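Local coordinates for protein N-acetylmuramoyl-L-alanine amidase XlyA (Bacillus subtilis, PDB 3RDR) that cleaves the amide link between N-acetylmuramoyl groups and L-amino acids in cell-wall glycopeptides, here as the zinc-bearing catalytic domain of a bacterial autolysin, at residues V31-N36 with I97-D102; D42-A47 with D65-Q70; W59-D64 with A91-E96; V130-Y135 with K144-W149. One frame throughout, in Å; residues are numbered along the deposited sequence.

Contact 1 of 4, residues V31-N36 with I97-D102; sequences VHNTAN and ICENAD. With ZN (zinc ion), chain B.
The carbonyl of His-32 takes donors on both of its faces: Ile-97 N reaches His-32 O at 3.1 Å from one side, and Asn-33 ND2 reaches His-32 O at 2.9 Å from the other. A second flat group, the carboxylate of Glu-99, is met from above its plane (57° out of it) by Ala-35 N, which bonds to Glu-99 OE2 at 2.8 Å, while OE1 forms a salt bridge with Arg-143. The Asn-33 amide and the side chain of Ile-97 lie side by side and point the same way, ND2 standing 3.6 Å from Ile-97 CB; OD1 of that amide accepts from Lys-144 N.

Asn-33 and Ile-97 form a parallel beta bridge. Beyond it Thr-34 N bonds to Ile-97 O at 3.1 Å in a nearly straight bond (167°). Val-31 CG1 packs against Ile-97 CD1 at 4.1 Å, under helix 105-122. Where the strands part, a water takes over: it accepts from Thr-34 OG1 and Glu-99 N and donates to Asn-36 O. Glu-99 gets its carboxylate across to residues 31-36 through an extended side chain (chi2 180°).

His-32 points its ring away from this pairing. Its ND1 binds the zinc ion at 2.2 Å, alongside His-133 and Cys-141, and its NE2 is hydrogen-bonded to His-80. The backbone bonds therefore fix the strand end that carries a metal ligand, and Glu-99, shared between Arg-143 and Ala-35 N, ties the following turn; such partners would favour its charged form.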
loop_
_atom_site.group_PDB
_atom_site.type_symbol
_atom_site.label_atom_id
_atom_site.label_comp_id
_atom_site.label_asym_id
_atom_site.label_seq_id
_atom_site.Cartn_x
_atom_site.Cartn_y
_atom_site.Cartn_z
ATOM N N VAL A 31 -2.798 -5.178 0.730
ATOM C CA VAL A 31 -2.955 -4.231 1.839
ATOM C C VAL A 31 -2.015 -4.473 3.014
ATOM O O VAL A 31 -1.834 -5.608 3.450
ATOM C CB VAL A 31 -4.407 -4.259 2.366
ATOM C CG1 VAL A 31 -4.588 -3.231 3.482
ATOM C CG2 VAL A 31 -5.370 -3.990 1.221
ATOM N N HIS A 32 -1.432 -3.387 3.522
ATOM C CA HIS A 32 -0.505 -3.431 4.653
ATOM C C HIS A 32 -0.929 -2.418 5.722
ATOM O O HIS A 32 -1.785 -1.567 5.489
ATOM C CB HIS A 32 0.916 -3.020 4.226
ATOM C CG HIS A 32 1.478 -3.788 3.068
ATOM N ND1 HIS A 32 2.408 -4.793 3.224
ATOM C CD2 HIS A 32 1.305 -3.643 1.733
ATOM C CE1 HIS A 32 2.788 -5.231 2.037
ATOM N NE2 HIS A 32 2.134 -4.548 1.115
ATOM N N ASN A 33 -0.296 -2.518 6.886
ATOM C CA ASN A 33 -0.492 -1.591 8.001
ATOM C C ASN A 33 0.954 -1.294 8.391
ATOM O O ASN A 33 1.741 -2.219 8.558
ATOM C CB ASN A 33 -1.233 -2.252 9.174
ATOM C CG ASN A 33 -2.752 -2.233 9.006
ATOM O OD1 ASN A 33 -3.479 -2.821 9.807
ATOM N ND2 ASN A 33 -3.235 -1.554 7.970
ATOM N N THR A 34 1.307 -0.020 8.524
ATOM C CA THR A 34 2.682 0.367 8.845
ATOM C C THR A 34 3.241 -0.130 10.181
ATOM O O THR A 34 4.460 -0.266 10.326
ATOM C CB THR A 34 2.848 1.896 8.832
ATOM O OG1 THR A 34 2.055 2.465 9.880
ATOM C CG2 THR A 34 2.404 2.479 7.491
ATOM N N ALA A 35 2.361 -0.398 11.147
ATOM C CA ALA A 35 2.785 -0.838 12.480
ATOM C C ALA A 35 3.677 0.243 13.103
ATOM O O ALA A 35 4.588 -0.041 13.889
ATOM C CB ALA A 35 3.541 -2.176 12.399
ATOM N N ASN A 36 3.398 1.490 12.743
ATOM C CA ASN A 36 4.141 2.636 13.250
ATOM C C ASN A 36 3.132 3.584 13.892
ATOM O O ASN A 36 2.509 4.397 13.205
ATOM C CB ASN A 36 4.859 3.346 12.098
ATOM C CG ASN A 36 5.875 4.359 12.584
ATOM O OD1 ASN A 36 5.784 4.849 13.713
ATOM N ND2 ASN A 36 6.842 4.693 11.731
ATOM N N ILE A 97 -1.391 1.489 5.160
ATOM C CA ILE A 97 -2.328 2.309 5.921
ATOM C C ILE A 97 -1.620 2.706 7.211
ATOM O O ILE A 97 -1.148 1.851 7.956
ATOM C CB ILE A 97 -3.624 1.535 6.252
ATOM C CG1 ILE A 97 -4.320 1.115 4.954
ATOM C CG2 ILE A 97 -4.573 2.421 7.065
ATOM C CD1 ILE A 97 -5.607 0.332 5.168
ATOM N N CYS A 98 -1.538 4.010 7.463
ATOM C CA CYS A 98 -0.855 4.532 8.644
ATOM C C CYS A 98 -1.582 4.315 9.973
ATOM O O CYS A 98 -2.804 4.153 10.014
ATOM C CB CYS A 98 -0.575 6.027 8.457
ATOM S SG CYS A 98 0.535 6.429 7.064
ATOM N N GLU A 99 -0.802 4.322 11.051
ATOM C CA GLU A 99 -1.309 4.139 12.406
ATOM C C GLU A 99 -0.813 5.267 13.316
ATOM O O GLU A 99 -0.844 5.132 14.540
ATOM C CB GLU A 99 -0.819 2.803 12.978
ATOM C CG GLU A 99 -1.273 1.554 12.221
ATOM C CD GLU A 99 -0.749 0.275 12.856
ATOM O OE1 GLU A 99 -0.839 0.152 14.094
ATOM O OE2 GLU A 99 -0.254 -0.609 12.124
ATOM N N ASN A 100 -0.345 6.368 12.729
ATOM C CA ASN A 100 0.179 7.473 13.532
ATOM C C ASN A 100 -0.794 7.982 14.603
ATOM O O ASN A 100 -1.989 8.131 14.357
ATOM C CB ASN A 100 0.642 8.626 12.626
ATOM C CG ASN A 100 -0.428 9.089 11.651
ATOM O OD1 ASN A 100 -0.969 8.299 10.871
ATOM N ND2 ASN A 100 -0.729 10.382 11.679
ATOM N N ALA A 101 -0.261 8.234 15.795
ATOM C CA ALA A 101 -1.056 8.708 16.926
ATOM C C ALA A 101 -1.881 9.951 16.621
ATOM O O ALA A 101 -3.010 10.071 17.090
ATOM C CB ALA A 101 -0.146 8.977 18.115
ATOM N N ASP A 102 -1.325 10.877 15.842
ATOM C CA ASP A 102 -2.048 12.101 15.510
ATOM C C ASP A 102 -3.058 11.934 14.375
ATOM O O ASP A 102 -3.590 12.919 13.856
ATOM C CB ASP A 102 -1.071 13.243 15.175
ATOM C CG ASP A 102 -0.034 12.858 14.128
ATOM O OD1 ASP A 102 0.355 13.744 13.336
ATOM O OD2 ASP A 102 0.409 11.691 14.101
HETATM ZN ZN ZN B . 2.957 -5.834 5.114
HETATM O O HOH W 1 2.150 5.023 10.605
#

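Contact 2 of 4, residues D42-A47 with D65-Q70; sequences DAAAHA and DTEIYQ
Ala-43, Ala-44 and Ala-47 meet the ring of Tyr-69 from one side. Ala-44 lies over one face, its CA 3.9 Å from the ring centroid and 15° off the normal, a CH-pi contact, while Ala-44 CB lies 3.8 Å from Tyr-69 CE1. Ala-47 CB comes obliquely to Tyr-69 CD2 at 3.4 Å, and Ala-43 CB, also oblique, lies 3.8 Å from Tyr-69 CD1. Such small side chains let the helix come close: the axes of helix 43-47 and strand 68-70 approach to 7.9 Å and run only 17° from parallel.

At the edge of the same ring, in its plane, lies Glu-67 OE2. A water joins this oxygen to the helix start, accepting from Ala-44 N at 3.0 Å and donating to Glu-67 OE2.

The helix start is itself well supplied with acceptors. Asp-42 is the N-cap, and its OD2 takes Ala-45 N at 2.9 Å. His-46 turns back so that its ND1 bonds to Asp-42 O at 2.8 Å, with the oxygen in the ring plane and the bond nearly straight. Asp-64 accepts from Ala-43 N and also from Thr-66 N and Glu-67 N, linking the helix start to the turn before strand 68-70. Carboxylates here would probably be stabilised by the helix N terminus.

Tyr-69 pairs with Thr-62 in the antiparallel hairpin of strands 61-63 and 68-70, and Ile-68 points away from helix 43-50 to pack on helix 105-122. Helices thus cover both faces of the sheet, as in the alpha/beta T7 lysozyme fold of these amidases.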
loop_
_atom_site.group_PDB
_atom_site.type_symbol
_atom_site.label_atom_id
_atom_site.label_comp_id
_atom_site.label_asym_id
_atom_site.label_seq_id
_atom_site.Cartn_x
_atom_site.Cartn_y
_atom_site.Cartn_z
ATOM N N ASP A 42 2.971 9.791 9.277
ATOM C CA ASP A 42 1.901 9.856 8.293
ATOM C C ASP A 42 2.374 9.576 6.866
ATOM O O ASP A 42 3.516 9.172 6.654
ATOM C CB ASP A 42 1.208 11.221 8.375
ATOM C CG ASP A 42 2.132 12.373 8.030
ATOM O OD1 ASP A 42 1.761 13.528 8.315
ATOM O OD2 ASP A 42 3.221 12.133 7.468
ATOM N N ALA A 43 1.489 9.791 5.895
ATOM C CA ALA A 43 1.798 9.524 4.489
ATOM C C ALA A 43 2.966 10.341 3.947
ATOM O O ALA A 43 3.835 9.807 3.266
ATOM C CB ALA A 43 0.550 9.750 3.624
ATOM N N ALA A 44 2.983 11.635 4.244
ATOM C CA ALA A 44 4.064 12.496 3.784
ATOM C C ALA A 44 5.393 12.035 4.377
ATOM O O ALA A 44 6.419 12.033 3.692
ATOM C CB ALA A 44 3.787 13.955 4.174
ATOM N N ALA A 45 5.380 11.638 5.647
ATOM C CA ALA A 45 6.607 11.179 6.295
ATOM C C ALA A 45 7.133 9.917 5.616
ATOM O O ALA A 45 8.340 9.778 5.406
ATOM C CB ALA A 45 6.364 10.920 7.789
ATOM N N HIS A 46 6.238 8.992 5.275
ATOM C CA HIS A 46 6.671 7.776 4.599
ATOM C C HIS A 46 7.206 8.106 3.204
ATOM O O HIS A 46 8.147 7.480 2.736
ATOM C CB HIS A 46 5.525 6.760 4.498
ATOM C CG HIS A 46 5.276 6.007 5.768
ATOM N ND1 HIS A 46 4.624 6.562 6.850
ATOM C CD2 HIS A 46 5.631 4.755 6.146
ATOM C CE1 HIS A 46 4.590 5.685 7.838
ATOM N NE2 HIS A 46 5.194 4.581 7.437
ATOM N N ALA A 47 6.606 9.091 2.542
ATOM C CA ALA A 47 7.060 9.491 1.210
ATOM C C ALA A 47 8.520 9.935 1.268
ATOM O O ALA A 47 9.315 9.618 0.383
ATOM C CB ALA A 47 6.195 10.626 0.681
ATOM N N ASP A 65 -5.194 9.519 7.532
ATOM C CA ASP A 65 -6.544 10.065 7.669
ATOM C C ASP A 65 -6.808 11.350 6.898
ATOM O O ASP A 65 -7.952 11.796 6.796
ATOM C CB ASP A 65 -6.879 10.275 9.153
ATOM C CG ASP A 65 -6.067 11.391 9.801
ATOM O OD1 ASP A 65 -5.073 11.864 9.209
ATOM O OD2 ASP A 65 -6.425 11.789 10.929
ATOM N N THR A 66 -5.758 11.933 6.336
ATOM C CA THR A 66 -5.902 13.181 5.606
ATOM C C THR A 66 -5.675 13.064 4.103
ATOM O O THR A 66 -6.469 13.566 3.309
ATOM C CB THR A 66 -4.933 14.242 6.162
ATOM O OG1 THR A 66 -5.141 14.379 7.573
ATOM C CG2 THR A 66 -5.164 15.586 5.491
ATOM N N GLU A 67 -4.594 12.400 3.708
ATOM C CA GLU A 67 -4.285 12.278 2.291
ATOM C C GLU A 67 -3.610 10.973 1.905
ATOM O O GLU A 67 -3.397 10.096 2.738
ATOM C CB GLU A 67 -3.404 13.449 1.871
ATOM C CG GLU A 67 -2.243 13.676 2.812
ATOM C CD GLU A 67 -1.550 14.990 2.557
ATOM O OE1 GLU A 67 -2.206 15.904 2.012
ATOM O OE2 GLU A 67 -0.360 15.115 2.915
ATOM N N ILE A 68 -3.269 10.874 0.623
ATOM C CA ILE A 68 -2.626 9.695 0.061
ATOM C C ILE A 68 -1.415 10.125 -0.760
ATOM O O ILE A 68 -1.496 11.076 -1.537
ATOM C CB ILE A 68 -3.596 8.937 -0.876
ATOM C CG1 ILE A 68 -4.824 8.469 -0.097
ATOM C CG2 ILE A 68 -2.892 7.745 -1.513
ATOM C CD1 ILE A 68 -5.929 7.932 -0.983
ATOM N N TYR A 69 -0.296 9.431 -0.573
ATOM C CA TYR A 69 0.923 9.713 -1.317
ATOM C C TYR A 69 1.248 8.501 -2.180
ATOM O O TYR A 69 1.101 7.364 -1.733
ATOM C CB TYR A 69 2.100 9.985 -0.371
ATOM C CG TYR A 69 2.307 11.445 -0.031
ATOM C CD1 TYR A 69 1.426 12.121 0.821
ATOM C CD2 TYR A 69 3.375 12.160 -0.576
ATOM C CE1 TYR A 69 1.606 13.473 1.117
ATOM C CE2 TYR A 69 3.566 13.514 -0.287
ATOM C CZ TYR A 69 2.678 14.163 0.558
ATOM O OH TYR A 69 2.858 15.499 0.838
ATOM N N GLN A 70 1.676 8.746 -3.417
ATOM C CA GLN A 70 2.039 7.668 -4.337
ATOM C C GLN A 70 3.552 7.738 -4.535
ATOM O O GLN A 70 4.091 8.773 -4.920
ATOM C CB GLN A 70 1.328 7.838 -5.680
ATOM C CG GLN A 70 1.382 6.604 -6.568
ATOM C CD GLN A 70 0.814 6.862 -7.953
ATOM O OE1 GLN A 70 -0.081 7.684 -8.120
ATOM N NE2 GLN A 70 1.322 6.150 -8.946
HETATM O O HOH W 2 0.400 12.936 4.878
#

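Contact 3 of 4, residues W59-D64 with A91-E96; sequences WHFTVD and ASIGIE
Glu-96 runs from its strand across the indole of Trp-59. Its CB sits 3.5 Å from Trp-59 NE1. CG then lies over the face of the indole, 3.4 Å from the centroid of the five-membered ring and 13° off its normal, a close CH-pi contact. A bend at chi2 (-81°) turns CD, and the carboxylate plane stands 65° from the indole plane. The tip leads toward Thr-34 and His-32, the nearest side-chain atom of Glu-96 being about 5 Å from the zinc ion.

The indole is held in turn by its own N-H: Trp-59 NE1 donates to Thr-62 OG1 at 2.7 Å with the oxygen in the ring plane, and His-71 NE2 is hydrogen-bonded to that same hydroxyl.

Parallel strands 61-63 and 92-96 supply the backbone bonds. Phe-61 N donates to Gly-94 O at 3.0 Å, Glu-96 N to Phe-61 O at 2.7 Å, and Val-63 N to Glu-96 O at 2.7 Å. Phe-61 and Ile-95 share the face that packs under helix 105-122, where Ile-93 CG2 meets the edge of the Phe-61 ring and Val-63 CG2 lies beside Ile-95 CG2 at 3.9 Å.

One face of this pairing is thus apolar core, while Glu-96 on the other is backed by an indole fixed in rotation. Trp-59, held by Thr-62, packs on CB and CG of Glu-96, probably limiting where its carboxylate, near the metal, can go.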
loop_
_atom_site.group_PDB
_atom_site.type_symbol
_atom_site.label_atom_id
_atom_site.label_comp_id
_atom_site.label_asym_id
_atom_site.label_seq_id
_atom_site.Cartn_x
_atom_site.Cartn_y
_atom_site.Cartn_z
ATOM N N TRP A 59 6.424 0.392 -1.848
ATOM C CA TRP A 59 5.052 0.082 -2.218
ATOM C C TRP A 59 4.512 1.294 -2.969
ATOM O O TRP A 59 5.179 2.331 -3.043
ATOM C CB TRP A 59 4.216 -0.237 -0.970
ATOM C CG TRP A 59 4.295 0.807 0.075
ATOM C CD1 TRP A 59 3.455 1.867 0.241
ATOM C CD2 TRP A 59 5.296 0.922 1.096
ATOM N NE1 TRP A 59 3.868 2.634 1.303
ATOM C CE2 TRP A 59 4.996 2.077 1.846
ATOM C CE3 TRP A 59 6.416 0.157 1.451
ATOM C CZ2 TRP A 59 5.774 2.491 2.933
ATOM C CZ3 TRP A 59 7.192 0.569 2.535
ATOM C CH2 TRP A 59 6.864 1.727 3.261
ATOM N N HIS A 60 3.304 1.178 -3.509
ATOM C CA HIS A 60 2.731 2.247 -4.320
ATOM C C HIS A 60 2.020 3.404 -3.627
ATOM O O HIS A 60 2.226 4.563 -3.994
ATOM C CB HIS A 60 1.798 1.609 -5.355
ATOM C CG HIS A 60 2.429 0.475 -6.098
ATOM N ND1 HIS A 60 3.081 0.642 -7.303
ATOM C CD2 HIS A 60 2.584 -0.829 -5.765
ATOM C CE1 HIS A 60 3.613 -0.509 -7.677
ATOM N NE2 HIS A 60 3.327 -1.417 -6.762
ATOM N N PHE A 61 1.193 3.096 -2.631
ATOM C CA PHE A 61 0.426 4.125 -1.928
ATOM C C PHE A 61 0.483 4.040 -0.402
ATOM O O PHE A 61 0.405 2.952 0.175
ATOM C CB PHE A 61 -1.057 4.028 -2.306
ATOM C CG PHE A 61 -1.368 4.345 -3.744
ATOM C CD1 PHE A 61 -1.402 5.660 -4.193
ATOM C CD2 PHE A 61 -1.712 3.326 -4.629
ATOM C CE1 PHE A 61 -1.785 5.957 -5.500
ATOM C CE2 PHE A 61 -2.095 3.616 -5.938
ATOM C CZ PHE A 61 -2.132 4.935 -6.372
ATOM N N THR A 62 0.609 5.192 0.246
ATOM C CA THR A 62 0.575 5.252 1.701
ATOM C C THR A 62 -0.650 6.116 1.991
ATOM O O THR A 62 -0.798 7.208 1.433
ATOM C CB THR A 62 1.823 5.895 2.313
ATOM O OG1 THR A 62 2.975 5.105 1.989
ATOM C CG2 THR A 62 1.680 5.949 3.843
ATOM N N VAL A 63 -1.530 5.614 2.847
ATOM C CA VAL A 63 -2.771 6.301 3.180
ATOM C C VAL A 63 -2.887 6.674 4.657
ATOM O O VAL A 63 -2.689 5.825 5.521
ATOM C CB VAL A 63 -3.997 5.394 2.840
ATOM C CG1 VAL A 63 -5.307 6.155 3.072
ATOM C CG2 VAL A 63 -3.908 4.890 1.407
ATOM N N ASP A 64 -3.178 7.941 4.952
ATOM C CA ASP A 64 -3.403 8.342 6.341
ATOM C C ASP A 64 -4.809 8.939 6.399
ATOM O O ASP A 64 -5.548 8.856 5.414
ATOM C CB ASP A 64 -2.335 9.318 6.879
ATOM C CG ASP A 64 -2.291 10.639 6.141
ATOM O OD1 ASP A 64 -3.359 11.167 5.785
ATOM O OD2 ASP A 64 -1.173 11.165 5.947
ATOM N N ALA A 91 3.015 -8.509 -9.398
ATOM C CA ALA A 91 1.704 -8.317 -10.017
ATOM C C ALA A 91 0.642 -7.723 -9.103
ATOM O O ALA A 91 -0.540 -8.039 -9.240
ATOM C CB ALA A 91 1.197 -9.643 -10.601
ATOM N N SER A 92 1.042 -6.877 -8.163
ATOM C CA SER A 92 0.050 -6.264 -7.292
ATOM C C SER A 92 0.450 -4.860 -6.893
ATOM O O SER A 92 1.630 -4.504 -6.904
ATOM C CB SER A 92 -0.185 -7.109 -6.027
ATOM O OG SER A 92 0.748 -6.812 -4.996
ATOM N N ILE A 93 -0.558 -4.062 -6.567
ATOM C CA ILE A 93 -0.352 -2.695 -6.126
ATOM C C ILE A 93 -0.308 -2.746 -4.604
ATOM O O ILE A 93 -1.254 -3.219 -3.968
ATOM C CB ILE A 93 -1.514 -1.791 -6.572
ATOM C CG1 ILE A 93 -1.598 -1.773 -8.103
ATOM C CG2 ILE A 93 -1.321 -0.381 -6.032
ATOM C CD1 ILE A 93 -2.815 -1.042 -8.647
ATOM N N GLY A 94 0.798 -2.288 -4.026
ATOM C CA GLY A 94 0.938 -2.291 -2.582
ATOM C C GLY A 94 0.420 -1.017 -1.931
ATOM O O GLY A 94 0.758 0.095 -2.363
ATOM N N ILE A 95 -0.404 -1.183 -0.897
ATOM C CA ILE A 95 -0.973 -0.055 -0.160
ATOM C C ILE A 95 -0.678 -0.151 1.336
ATOM O O ILE A 95 -0.907 -1.189 1.963
ATOM C CB ILE A 95 -2.521 0.035 -0.320
ATOM C CG1 ILE A 95 -2.902 0.265 -1.785
ATOM C CG2 ILE A 95 -3.066 1.200 0.506
ATOM C CD1 ILE A 95 -2.802 -0.963 -2.641
ATOM N N GLU A 96 -0.169 0.935 1.906
ATOM C CA GLU A 96 0.119 0.970 3.336
ATOM C C GLU A 96 -0.874 1.905 4.010
ATOM O O GLU A 96 -1.172 2.982 3.488
ATOM C CB GLU A 96 1.547 1.469 3.595
ATOM C CG GLU A 96 2.624 0.394 3.498
ATOM C CD GLU A 96 2.747 -0.444 4.769
ATOM O OE1 GLU A 96 1.855 -0.355 5.642
ATOM O OE2 GLU A 96 3.736 -1.202 4.890
HETATM O O HOH W 3 4.336 -4.650 -6.463
#

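Contact 4 of 4, residues V130-Y135 with K144-W149; sequences VVPHKY and KLLDTW. With ZN (zinc ion), chain B.
Pro-132, whose ring lies over the indole of Trp-149, accepts at its carbonyl: Tyr-135 N bonds to Pro-132 O at 2.9 Å as the chain turns from strand 130-132 into helix 133-137. The contact itself is apolar. Pro-132 CD sits above the rim of the indole, 3.5 Å from Trp-149 CZ2, and Pro-132 CB stands 4.0 Å from the centroid of the six-membered ring, 3° off its normal, in a CH-pi contact. At the edge, in the indole plane, Val-130 O lies 3.5 Å from Trp-149 CZ2. CG of Trp-149 is anti to the backbone N (chi1 -177°).

Leu-146 extends the patch. Its CD2 touches Pro-132 CB at 4.1 Å and Lys-134 CD at 4.0 Å, where the lysine chain crosses obliquely on its extended way to a salt bridge between NZ and Glu-140.

Next to Pro-132, His-133 turns its ring away and binds the zinc ion through ND1 at 2.2 Å. With His-32 and Cys-141 it supplies the three protein ligands, the two-histidine, one-cysteine set characteristic of T7 lysozyme-like amidases, while Trp-149, at the start of helix 149-154, covers the edge strand 130-132 that leads into the site.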
loop_
_atom_site.group_PDB
_atom_site.type_symbol
_atom_site.label_atom_id
_atom_site.label_comp_id
_atom_site.label_asym_id
_atom_site.label_seq_id
_atom_site.Cartn_x
_atom_site.Cartn_y
_atom_site.Cartn_z
ATOM N N VAL A 130 -8.297 -8.563 -3.864
ATOM C CA VAL A 130 -7.812 -7.556 -2.927
ATOM C C VAL A 130 -7.389 -8.433 -1.758
ATOM O O VAL A 130 -8.231 -8.996 -1.057
ATOM C CB VAL A 130 -8.922 -6.584 -2.480
ATOM C CG1 VAL A 130 -8.380 -5.622 -1.427
ATOM C CG2 VAL A 130 -9.433 -5.798 -3.681
ATOM N N VAL A 131 -6.083 -8.572 -1.564
ATOM C CA VAL A 131 -5.567 -9.437 -0.515
ATOM C C VAL A 131 -4.665 -8.774 0.513
ATOM O O VAL A 131 -4.142 -7.679 0.297
ATOM C CB VAL A 131 -4.764 -10.605 -1.126
ATOM C CG1 VAL A 131 -5.637 -11.404 -2.083
ATOM C CG2 VAL A 131 -3.538 -10.059 -1.846
ATOM N N PRO A 132 -4.476 -9.445 1.661
ATOM C CA PRO A 132 -3.621 -8.925 2.727
ATOM C C PRO A 132 -2.205 -9.404 2.448
ATOM O O PRO A 132 -2.014 -10.431 1.792
ATOM C CB PRO A 132 -4.200 -9.575 3.976
ATOM C CG PRO A 132 -4.601 -10.936 3.461
ATOM C CD PRO A 132 -5.265 -10.600 2.136
ATOM N N HIS A 133 -1.219 -8.661 2.934
ATOM C CA HIS A 133 0.170 -9.047 2.755
ATOM C C HIS A 133 0.326 -10.514 3.157
ATOM O O HIS A 133 1.047 -11.277 2.513
ATOM C CB HIS A 133 1.072 -8.161 3.627
ATOM C CG HIS A 133 2.524 -8.527 3.576
ATOM N ND1 HIS A 133 3.482 -7.869 4.314
ATOM C CD2 HIS A 133 3.184 -9.481 2.875
ATOM C CE1 HIS A 133 4.668 -8.397 4.070
ATOM N NE2 HIS A 133 4.515 -9.378 3.201
ATOM N N LYS A 134 -0.369 -10.902 4.220
ATOM C CA LYS A 134 -0.299 -12.266 4.742
ATOM C C LYS A 134 -0.516 -13.340 3.677
ATOM O O LYS A 134 0.130 -14.386 3.700
ATOM C CB LYS A 134 -1.324 -12.446 5.867
ATOM C CG LYS A 134 -1.261 -13.802 6.550
ATOM C CD LYS A 134 -2.215 -13.862 7.739
ATOM C CE LYS A 134 -2.131 -15.208 8.470
ATOM N NZ LYS A 134 -3.047 -15.222 9.650
ATOM N N TYR A 135 -1.427 -13.074 2.751
ATOM C CA TYR A 135 -1.733 -14.010 1.675
ATOM C C TYR A 135 -0.482 -14.478 0.929
ATOM O O TYR A 135 -0.344 -15.662 0.609
ATOM C CB TYR A 135 -2.696 -13.353 0.687
ATOM C CG TYR A 135 -3.098 -14.238 -0.469
ATOM C CD1 TYR A 135 -3.937 -15.337 -0.275
ATOM C CD2 TYR A 135 -2.648 -13.972 -1.763
ATOM C CE1 TYR A 135 -4.321 -16.149 -1.345
ATOM C CE2 TYR A 135 -3.023 -14.772 -2.839
ATOM C CZ TYR A 135 -3.859 -15.857 -2.624
ATOM O OH TYR A 135 -4.240 -16.639 -3.690
ATOM N N LYS A 144 -3.805 -4.760 11.962
ATOM C CA LYS A 144 -5.041 -4.215 12.527
ATOM C C LYS A 144 -6.306 -4.536 11.737
ATOM O O LYS A 144 -7.411 -4.168 12.147
ATOM C CB LYS A 144 -4.940 -2.692 12.673
ATOM C CG LYS A 144 -3.829 -2.220 13.590
ATOM C CD LYS A 144 -4.065 -0.793 14.043
ATOM C CE LYS A 144 -5.324 -0.696 14.897
ATOM N NZ LYS A 144 -5.502 0.659 15.471
ATOM N N LEU A 145 -6.149 -5.217 10.608
ATOM C CA LEU A 145 -7.291 -5.558 9.769
ATOM C C LEU A 145 -7.492 -7.059 9.567
ATOM O O LEU A 145 -8.537 -7.483 9.082
ATOM C CB LEU A 145 -7.145 -4.878 8.401
ATOM C CG LEU A 145 -7.689 -3.461 8.181
ATOM C CD1 LEU A 145 -7.590 -2.638 9.447
ATOM C CD2 LEU A 145 -6.919 -2.805 7.041
ATOM N N LEU A 146 -6.500 -7.862 9.941
ATOM C CA LEU A 146 -6.588 -9.306 9.760
ATOM C C LEU A 146 -7.777 -9.979 10.445
ATOM O O LEU A 146 -8.541 -10.689 9.791
ATOM C CB LEU A 146 -5.271 -9.971 10.187
ATOM C CG LEU A 146 -4.133 -9.830 9.161
ATOM C CD1 LEU A 146 -2.818 -10.324 9.740
ATOM C CD2 LEU A 146 -4.490 -10.614 7.905
ATOM N N ASP A 147 -7.947 -9.758 11.748
ATOM C CA ASP A 147 -9.063 -10.369 12.475
ATOM C C ASP A 147 -10.429 -9.945 11.946
ATOM O O ASP A 147 -11.435 -10.596 12.223
ATOM C CB ASP A 147 -8.994 -10.039 13.969
ATOM C CG ASP A 147 -7.909 -10.809 14.687
ATOM O OD1 ASP A 147 -7.779 -12.025 14.437
ATOM O OD2 ASP A 147 -7.192 -10.199 15.510
ATOM N N THR A 148 -10.471 -8.853 11.192
ATOM C CA THR A 148 -11.732 -8.375 10.634
ATOM C C THR A 148 -11.596 -8.135 9.130
ATOM O O THR A 148 -12.323 -7.326 8.554
ATOM C CB THR A 148 -12.177 -7.059 11.316
ATOM O OG1 THR A 148 -11.140 -6.076 11.191
ATOM C CG2 THR A 148 -12.467 -7.294 12.795
ATOM N N TRP A 149 -10.675 -8.858 8.499
ATOM C CA TRP A 149 -10.409 -8.716 7.066
ATOM C C TRP A 149 -11.654 -8.715 6.177
ATOM O O TRP A 149 -11.871 -7.781 5.400
ATOM C CB TRP A 149 -9.441 -9.815 6.605
ATOM C CG TRP A 149 -9.056 -9.696 5.157
ATOM C CD1 TRP A 149 -9.369 -10.565 4.151
ATOM C CD2 TRP A 149 -8.350 -8.608 4.543
ATOM N NE1 TRP A 149 -8.908 -10.084 2.946
ATOM C CE2 TRP A 149 -8.280 -8.884 3.157
ATOM C CE3 TRP A 149 -7.773 -7.427 5.026
ATOM C CZ2 TRP A 149 -7.658 -8.018 2.249
ATOM C CZ3 TRP A 149 -7.150 -6.564 4.119
ATOM C CH2 TRP A 149 -7.101 -6.868 2.747
HETATM ZN ZN ZN B . 2.957 -5.834 5.114
#

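After the edge strand 7-9 the chain enters strand 28-33, leaves it through 34-36 and comes back beside its end at 97-102, so contact 1 closes the longest loop of the four. Contacts 2 and 3 both lie within that loop and cross one another: 42-47 and 59-64 come first, then 65-70 and 91-96. Contact 2 joins helix 43-50 to a hairpin strand, contact 3 sets the other strand of that hairpin beside strand 92-97, and contact 1 adds strand 28-33. Contact 4 follows in series, a short closure that fastens the C-terminal helix to the other edge strand, 130-132. Contacts 1 and 4, in neighbouring strands, meet again at the zinc ion.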